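Local coordinates for protein prokaryotic transcription elongation factor GreA/GreB (Nitrosomonas europaea, PDB 2PN0) that probably binds RNA polymerase and may act in transcription elongation, at residues E20-T25 with S92-V97. Residues are numbered along the deposited sequence; the frame is centred on the assembly and turned at random.
Sequences EILLET and SILAPV
Leu22 of helix 13-25, its CB directed toward the loop after strand 90-92, meets that loop through a single methyl, CD2, which touches both Ile93 and Leu94. Its CG lies anti to the backbone N (chi1 -180°), which sets the isopropyl end, and with it CD2, against the loop. CD2 rests 4.1 Å from Ile93 CG2, the two side chains running past one another in opposite senses, and 4.0 Å from Leu94 CD2, which it approaches at a slant. No hydrogen bond crosses this small apolar seam, which joins the Rnk-type N-terminal region to the GreA/GreB C-terminal region, whose sequence family belongs to the FKBP clan. The loop is shaped by a type I turn from Ser92 to Ala95, closed by Ala95 N to Ser92 O at 3.0 Å. An ST turn lies within it: Leu94 N donates to Ser92 OG over 3.0 Å, nearly straight at 163°. Leu94 also packs on Leu26, just beyond the helix, and on Gly88 of the second subunit, so the seam adjoins the dimer interface. Next along the helix, Leu23 packs on Phe31 and Leu41. At Thr25, OG1 donates back to Ile21 O over 2.8 Å, from the face of that carbonyl opposite to Thr25 N.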
# COMPACT_ATOMS: atom_id res chain seq x y z
N GLU A 20 -3.37 -19.16 -4.96
CA GLU A 20 -2.75 -19.73 -6.15
C GLU A 20 -3.63 -19.46 -7.37
O GLU A 20 -3.13 -19.07 -8.43
CB GLU A 20 -2.48 -21.23 -6.00
CG GLU A 20 -1.99 -21.92 -7.29
CD GLU A 20 -0.57 -21.52 -7.71
OE1 GLU A 20 0.17 -20.92 -6.90
OE2 GLU A 20 -0.19 -21.82 -8.88
N ILE A 21 -4.94 -19.65 -7.23
CA ILE A 21 -5.86 -19.43 -8.35
C ILE A 21 -5.89 -17.94 -8.69
O ILE A 21 -5.90 -17.55 -9.87
CB ILE A 21 -7.28 -19.93 -8.04
CG1 ILE A 21 -7.30 -21.46 -7.89
CG2 ILE A 21 -8.31 -19.43 -9.12
CD1 ILE A 21 -8.56 -22.00 -7.25
N LEU A 22 -5.88 -17.11 -7.66
CA LEU A 22 -5.83 -15.66 -7.91
C LEU A 22 -4.62 -15.28 -8.75
O LEU A 22 -4.71 -14.50 -9.71
CB LEU A 22 -5.84 -14.88 -6.58
CG LEU A 22 -5.80 -13.36 -6.71
CD1 LEU A 22 -6.98 -12.76 -7.51
CD2 LEU A 22 -5.64 -12.70 -5.32
N LEU A 23 -3.45 -15.81 -8.38
CA LEU A 23 -2.21 -15.39 -9.01
C LEU A 23 -2.14 -15.94 -10.45
O LEU A 23 -1.56 -15.30 -11.33
CB LEU A 23 -1.03 -15.89 -8.18
CG LEU A 23 -0.88 -15.16 -6.85
CD1 LEU A 23 0.17 -15.91 -6.02
CD2 LEU A 23 -0.46 -13.71 -7.10
N GLU A 24 -2.71 -17.14 -10.66
CA GLU A 24 -2.82 -17.76 -11.97
C GLU A 24 -3.76 -16.94 -12.86
O GLU A 24 -3.52 -16.78 -14.06
CB GLU A 24 -3.38 -19.18 -11.83
CG GLU A 24 -2.36 -20.19 -11.32
CD GLU A 24 -2.91 -21.58 -11.07
OE1 GLU A 24 -4.09 -21.85 -11.44
OE2 GLU A 24 -2.16 -22.42 -10.52
N THR A 25 -4.85 -16.45 -12.27
CA THR A 25 -5.83 -15.70 -13.05
C THR A 25 -5.23 -14.38 -13.53
O THR A 25 -5.46 -13.96 -14.69
CB THR A 25 -7.13 -15.46 -12.25
OG1 THR A 25 -7.70 -16.73 -11.89
CG2 THR A 25 -8.14 -14.68 -13.10
N SER A 92 -6.00 -4.83 0.15
CA SER A 92 -5.84 -6.03 -0.69
C SER A 92 -4.51 -6.75 -0.45
O SER A 92 -3.46 -6.10 -0.31
CB SER A 92 -5.97 -5.67 -2.19
OG SER A 92 -5.76 -6.78 -3.05
N ILE A 93 -4.54 -8.07 -0.57
CA ILE A 93 -3.33 -8.88 -0.65
C ILE A 93 -2.44 -8.46 -1.82
O ILE A 93 -1.23 -8.72 -1.78
CB ILE A 93 -3.70 -10.40 -0.71
CG1 ILE A 93 -2.47 -11.30 -0.60
CG2 ILE A 93 -4.56 -10.71 -1.95
CD1 ILE A 93 -1.63 -11.12 0.68
N LEU A 94 -3.00 -7.81 -2.83
CA LEU A 94 -2.21 -7.35 -4.03
C LEU A 94 -1.54 -5.99 -3.83
O LEU A 94 -0.69 -5.60 -4.62
CB LEU A 94 -3.07 -7.29 -5.31
CG LEU A 94 -3.85 -8.58 -5.61
CD1 LEU A 94 -4.52 -8.36 -6.97
CD2 LEU A 94 -2.92 -9.77 -5.66
N ALA A 95 -1.94 -5.26 -2.78
CA ALA A 95 -1.49 -3.87 -2.63
C ALA A 95 -0.16 -3.78 -1.87
O ALA A 95 0.11 -4.63 -0.99
CB ALA A 95 -2.55 -3.04 -1.90
N PRO A 96 0.65 -2.73 -2.15
CA PRO A 96 1.78 -2.44 -1.27
C PRO A 96 1.30 -2.47 0.20
O PRO A 96 0.18 -1.99 0.52
CB PRO A 96 2.19 -1.03 -1.68
CG PRO A 96 1.86 -0.98 -3.18
CD PRO A 96 0.56 -1.79 -3.29
N VAL A 97 2.15 -3.04 1.03
CA VAL A 97 1.84 -3.29 2.48
C VAL A 97 0.96 -4.51 2.65
O VAL A 97 1.36 -5.45 3.36
CB VAL A 97 1.30 -2.07 3.29
CG1 VAL A 97 1.09 -2.49 4.76
CG2 VAL A 97 2.30 -0.93 3.24